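Local coordinates for protein aldehyde dehydrogenase (Listeria monocytogenes, PDB 3K9D) that probably oxidises aldehydes with NAD or NADP as electron acceptor, at residues Pro108-Thr122 / Asn137-Ile151. Residues are numbered along the deposited sequence; the frame is centred on the assembly and turned at random.
Sequences PLGVVAGLIPSTNPT and NSIVFSPHPNALKAI
Ile116 packs between Phe141 and Ile151. Its CB lies beside the backbone oxygen of Ser142. CG2 meets Ile151 CD1 at 3.6 Å, the two side chains running alongside each other and pointing opposite ways. CG1 stands beside the backbone N (chi1 -53°) and meets Phe141 CD1 at 3.6 Å. At its tip, CD1 reaches Phe141 CD1 at 3.5 Å. On the same side of the sheet, Ile139 CG1 sits over one face of the Phe141 ring, nearer the ring's margin than its centre. Gly114 lies next to this ring without a side chain, and its O approaches the ring edge. The two strands run parallel and are joined by a regular ladder of backbone bonds from Ser138 N to Ile116 N. With helix 121-134 they form a beta-alpha-beta unit of the Rossmann-like domain that in this family generally binds the dinucleotide. That helix packs on the side chains of Ile139 and Phe141. Strand 192-197 pairs with the other edge of the strand through Val111, Ala113 and Leu115.

Where the ladder begins, Asn137 OD1 accepts a bond from Gly110 N at 2.9 Å, in the carbonyl plane. Asn137 ND2 is held by Ser132 O and Leu439 O, so the amide is gripped at both ends. Beyond the strands, Ser118 CB rests over one face of the His144 ring, 3.7 Å from its centroid, a CH-pi contact. Asn146 N donates to His144 ND1 in the ring plane, which helps fix the ring's rotation. One water links Ser118 OG to Asn146 ND2, at 2.8 Å from each.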
loop_
_atom_site.group_PDB
_atom_site.type_symbol
_atom_site.label_atom_id
_atom_site.label_comp_id
_atom_site.label_asym_id
_atom_site.label_seq_id
_atom_site.Cartn_x
_atom_site.Cartn_y
_atom_site.Cartn_z
ATOM N N PRO A 108 -1.133 1.698 -14.731
ATOM C CA PRO A 108 -2.437 1.703 -14.058
ATOM C C PRO A 108 -2.634 0.415 -13.264
ATOM O O PRO A 108 -2.163 -0.643 -13.690
ATOM C CB PRO A 108 -3.434 1.738 -15.218
ATOM C CG PRO A 108 -2.683 2.298 -16.356
ATOM C CD PRO A 108 -1.283 1.768 -16.197
ATOM N N LEU A 109 -3.296 0.516 -12.112
ATOM C CA LEU A 109 -3.559 -0.644 -11.264
ATOM C C LEU A 109 -4.441 -1.669 -11.992
ATOM O O LEU A 109 -4.179 -2.868 -11.923
ATOM C CB LEU A 109 -4.152 -0.227 -9.895
ATOM C CG LEU A 109 -3.253 -0.077 -8.652
ATOM C CD1 LEU A 109 -1.835 0.419 -8.981
ATOM C CD2 LEU A 109 -3.882 0.743 -7.491
ATOM N N GLY A 110 -5.441 -1.198 -12.732
ATOM C CA GLY A 110 -6.419 -2.087 -13.335
ATOM C C GLY A 110 -7.854 -1.748 -12.992
ATOM O O GLY A 110 -8.295 -0.621 -13.208
ATOM N N VAL A 111 -8.610 -2.722 -12.496
ATOM C CA VAL A 111 -10.015 -2.463 -12.135
ATOM C C VAL A 111 -10.103 -2.161 -10.635
ATOM O O VAL A 111 -9.789 -3.020 -9.803
ATOM C CB VAL A 111 -10.943 -3.658 -12.461
ATOM C CG1 VAL A 111 -12.391 -3.344 -12.075
ATOM C CG2 VAL A 111 -10.849 -4.034 -13.916
ATOM N N VAL A 112 -10.510 -0.934 -10.316
ATOM C CA VAL A 112 -10.654 -0.452 -8.946
ATOM C C VAL A 112 -12.028 -0.863 -8.396
ATOM O O VAL A 112 -13.035 -0.807 -9.111
ATOM C CB VAL A 112 -10.485 1.109 -8.884
ATOM C CG1 VAL A 112 -10.561 1.638 -7.463
ATOM C CG2 VAL A 112 -9.150 1.535 -9.493
ATOM N N ALA A 113 -12.055 -1.304 -7.143
ATOM C CA ALA A 113 -13.306 -1.524 -6.431
ATOM C C ALA A 113 -13.521 -0.362 -5.471
ATOM O O ALA A 113 -12.759 -0.177 -4.517
ATOM C CB ALA A 113 -13.281 -2.827 -5.687
ATOM N N GLY A 114 -14.540 0.440 -5.759
ATOM C CA GLY A 114 -14.892 1.574 -4.911
ATOM C C GLY A 114 -16.072 1.255 -4.011
ATOM O O GLY A 114 -17.185 1.033 -4.483
ATOM N N LEU A 115 -15.827 1.236 -2.708
ATOM C CA LEU A 115 -16.899 1.088 -1.730
ATOM C C LEU A 115 -17.413 2.479 -1.390
ATOM O O LEU A 115 -16.632 3.331 -0.957
ATOM C CB LEU A 115 -16.403 0.371 -0.459
ATOM C CG LEU A 115 -15.647 -0.968 -0.630
ATOM C CD1 LEU A 115 -15.434 -1.678 0.695
ATOM C CD2 LEU A 115 -16.353 -1.886 -1.577
ATOM N N ILE A 116 -18.716 2.691 -1.582
ATOM C CA ILE A 116 -19.363 4.011 -1.368
ATOM C C ILE A 116 -20.292 4.026 -0.144
ATOM O O ILE A 116 -21.287 3.303 -0.123
ATOM C CB ILE A 116 -20.212 4.424 -2.605
ATOM C CG1 ILE A 116 -19.380 4.366 -3.886
ATOM C CG2 ILE A 116 -20.841 5.807 -2.404
ATOM C CD1 ILE A 116 -18.153 5.246 -3.849
ATOM N N PRO A 117 -19.996 4.880 0.855
ATOM C CA PRO A 117 -20.848 4.955 2.041
ATOM C C PRO A 117 -22.108 5.805 1.772
ATOM O O PRO A 117 -22.109 6.649 0.868
ATOM C CB PRO A 117 -19.944 5.643 3.065
ATOM C CG PRO A 117 -19.110 6.590 2.229
ATOM C CD PRO A 117 -18.879 5.848 0.917
ATOM N N SER A 118 -23.164 5.588 2.553
ATOM C CA SER A 118 -24.409 6.370 2.410
ATOM C C SER A 118 -24.282 7.802 2.946
ATOM O O SER A 118 -25.147 8.637 2.685
ATOM C CB SER A 118 -25.591 5.670 3.090
ATOM O OG SER A 118 -25.356 5.496 4.488
ATOM N N THR A 119 -23.207 8.073 3.686
ATOM C CA THR A 119 -22.984 9.379 4.312
ATOM C C THR A 119 -22.518 10.432 3.299
ATOM O O THR A 119 -23.028 11.554 3.289
ATOM C CB THR A 119 -22.000 9.275 5.509
ATOM O OG1 THR A 119 -20.767 8.685 5.073
ATOM C CG2 THR A 119 -22.604 8.415 6.630
ATOM N N ASN A 120 -21.574 10.058 2.429
ATOM C CA ASN A 120 -21.076 10.961 1.378
ATOM C C ASN A 120 -21.225 10.382 -0.046
ATOM O O ASN A 120 -20.253 10.378 -0.801
ATOM C CB ASN A 120 -19.594 11.341 1.638
ATOM C CG ASN A 120 -19.342 11.914 3.044
ATOM O OD1 ASN A 120 -20.097 12.741 3.540
ATOM N ND2 ASN A 120 -18.230 11.503 3.662
ATOM N N PRO A 121 -22.448 9.958 -0.450
ATOM C CA PRO A 121 -22.555 8.987 -1.561
ATOM C C PRO A 121 -22.266 9.468 -2.980
ATOM O O PRO A 121 -21.534 8.796 -3.701
ATOM C CB PRO A 121 -23.997 8.489 -1.466
ATOM C CG PRO A 121 -24.749 9.589 -0.773
ATOM C CD PRO A 121 -23.775 10.377 0.048
ATOM N N THR A 122 -22.816 10.612 -3.374
ATOM C CA THR A 122 -22.653 11.122 -4.731
ATOM C C THR A 122 -21.293 11.784 -4.907
ATOM O O THR A 122 -20.643 11.599 -5.936
ATOM C CB THR A 122 -23.793 12.105 -5.126
ATOM O OG1 THR A 122 -23.801 13.221 -4.222
ATOM C CG2 THR A 122 -25.134 11.390 -5.073
ATOM N N ASN A 137 -7.347 3.709 -14.933
ATOM C CA ASN A 137 -8.034 2.546 -14.358
ATOM C C ASN A 137 -9.514 2.555 -14.690
ATOM O O ASN A 137 -10.083 3.612 -14.918
ATOM C CB ASN A 137 -7.959 2.604 -12.826
ATOM C CG ASN A 137 -6.546 2.648 -12.296
ATOM O OD1 ASN A 137 -5.812 1.655 -12.345
ATOM N ND2 ASN A 137 -6.168 3.792 -11.746
ATOM N N SER A 138 -10.149 1.391 -14.644
ATOM C CA SER A 138 -11.604 1.325 -14.628
ATOM C C SER A 138 -12.039 1.287 -13.174
ATOM O O SER A 138 -11.197 1.119 -12.287
ATOM C CB SER A 138 -12.105 0.078 -15.355
ATOM O OG SER A 138 -11.978 0.223 -16.765
ATOM N N ILE A 139 -13.337 1.442 -12.918
ATOM C CA ILE A 139 -13.845 1.388 -11.530
ATOM C C ILE A 139 -15.260 0.770 -11.462
ATOM O O ILE A 139 -16.116 1.088 -12.283
ATOM C CB ILE A 139 -13.716 2.786 -10.801
ATOM C CG1 ILE A 139 -14.029 2.675 -9.294
ATOM C CG2 ILE A 139 -14.534 3.918 -11.534
ATOM C CD1 ILE A 139 -13.488 3.811 -8.456
ATOM N N VAL A 140 -15.475 -0.153 -10.522
ATOM C CA VAL A 140 -16.798 -0.758 -10.299
ATOM C C VAL A 140 -17.222 -0.474 -8.862
ATOM O O VAL A 140 -16.515 -0.839 -7.924
ATOM C CB VAL A 140 -16.817 -2.306 -10.540
ATOM C CG1 VAL A 140 -18.244 -2.832 -10.481
ATOM C CG2 VAL A 140 -16.214 -2.680 -11.896
ATOM N N PHE A 141 -18.369 0.182 -8.701
ATOM C CA PHE A 141 -18.839 0.615 -7.391
ATOM C C PHE A 141 -19.731 -0.367 -6.664
ATOM O O PHE A 141 -20.586 -1.024 -7.257
ATOM C CB PHE A 141 -19.539 1.986 -7.465
ATOM C CG PHE A 141 -18.613 3.117 -7.840
ATOM C CD1 PHE A 141 -17.680 3.599 -6.928
ATOM C CD2 PHE A 141 -18.653 3.673 -9.102
ATOM C CE1 PHE A 141 -16.807 4.640 -7.263
ATOM C CE2 PHE A 141 -17.785 4.704 -9.453
ATOM C CZ PHE A 141 -16.860 5.188 -8.523
ATOM N N SER A 142 -19.509 -0.420 -5.351
ATOM C CA SER A 142 -20.398 -1.058 -4.405
ATOM C C SER A 142 -21.171 0.028 -3.646
ATOM O O SER A 142 -20.601 0.728 -2.803
ATOM C CB SER A 142 -19.600 -1.912 -3.414
ATOM O OG SER A 142 -20.473 -2.565 -2.529
ATOM N N PRO A 143 -22.468 0.180 -3.960
ATOM C CA PRO A 143 -23.316 1.179 -3.306
ATOM C C PRO A 143 -23.842 0.731 -1.952
ATOM O O PRO A 143 -24.217 -0.428 -1.775
ATOM C CB PRO A 143 -24.477 1.361 -4.304
ATOM C CG PRO A 143 -24.568 0.044 -5.012
ATOM C CD PRO A 143 -23.195 -0.574 -5.003
ATOM N N HIS A 144 -23.849 1.646 -0.991
ATOM C CA HIS A 144 -24.553 1.408 0.253
ATOM C C HIS A 144 -26.023 1.335 -0.142
ATOM O O HIS A 144 -26.476 2.160 -0.935
ATOM C CB HIS A 144 -24.279 2.535 1.253
ATOM C CG HIS A 144 -24.759 2.242 2.641
ATOM N ND1 HIS A 144 -26.095 2.118 2.958
ATOM C CD2 HIS A 144 -24.079 2.054 3.797
ATOM C CE1 HIS A 144 -26.218 1.848 4.246
ATOM N NE2 HIS A 144 -25.011 1.812 4.779
ATOM N N PRO A 145 -26.759 0.308 0.349
ATOM C CA PRO A 145 -28.140 0.074 -0.088
ATOM C C PRO A 145 -29.104 1.226 0.221
ATOM O O PRO A 145 -30.090 1.403 -0.497
ATOM C CB PRO A 145 -28.549 -1.198 0.673
ATOM C CG PRO A 145 -27.606 -1.304 1.808
ATOM C CD PRO A 145 -26.318 -0.713 1.320
ATOM N N ASN A 146 -28.780 2.026 1.240
ATOM C CA ASN A 146 -29.563 3.214 1.589
ATOM C C ASN A 146 -29.338 4.423 0.684
ATOM O O ASN A 146 -30.012 5.445 0.829
ATOM C CB ASN A 146 -29.346 3.579 3.058
ATOM C CG ASN A 146 -29.907 2.533 3.992
ATOM O OD1 ASN A 146 -30.756 1.727 3.600
ATOM N ND2 ASN A 146 -29.445 2.537 5.231
ATOM N N ALA A 147 -28.403 4.299 -0.252
ATOM C CA ALA A 147 -28.115 5.368 -1.202
ATOM C C ALA A 147 -28.059 4.853 -2.639
ATOM O O ALA A 147 -27.474 5.506 -3.501
ATOM C CB ALA A 147 -26.811 6.069 -0.831
ATOM N N LEU A 148 -28.680 3.699 -2.891
ATOM C CA LEU A 148 -28.565 2.995 -4.177
ATOM C C LEU A 148 -28.924 3.871 -5.380
ATOM O O LEU A 148 -28.115 4.025 -6.294
ATOM C CB LEU A 148 -29.405 1.709 -4.175
ATOM C CG LEU A 148 -29.471 0.849 -5.452
ATOM C CD1 LEU A 148 -28.104 0.293 -5.797
ATOM C CD2 LEU A 148 -30.459 -0.294 -5.283
ATOM N N LYS A 149 -30.116 4.467 -5.338
ATOM C CA LYS A 149 -30.658 5.257 -6.438
ATOM C C LYS A 149 -29.806 6.480 -6.807
ATOM O O LYS A 149 -29.559 6.736 -7.988
ATOM C CB LYS A 149 -32.096 5.669 -6.114
ATOM C CG LYS A 149 -33.133 4.570 -6.374
ATOM C CD LYS A 149 -34.397 4.825 -5.557
ATOM C CE LYS A 149 -35.652 4.413 -6.302
ATOM N NZ LYS A 149 -36.861 4.708 -5.481
ATOM N N ALA A 150 -29.355 7.203 -5.791
ATOM C CA ALA A 150 -28.514 8.389 -5.955
ATOM C C ALA A 150 -27.137 8.040 -6.521
ATOM O O ALA A 150 -26.598 8.762 -7.370
ATOM C CB ALA A 150 -28.378 9.119 -4.612
ATOM N N ILE A 151 -26.580 6.919 -6.059
ATOM C CA ILE A 151 -25.277 6.445 -6.528
ATOM C C ILE A 151 -25.372 6.006 -7.981
ATOM O O ILE A 151 -24.585 6.456 -8.792
ATOM C CB ILE A 151 -24.691 5.330 -5.637
ATOM C CG1 ILE A 151 -24.376 5.880 -4.237
ATOM C CG2 ILE A 151 -23.386 4.816 -6.204
ATOM C CD1 ILE A 151 -24.232 4.814 -3.199
HETATM O O HOH W 1 -27.501 4.474 5.995
#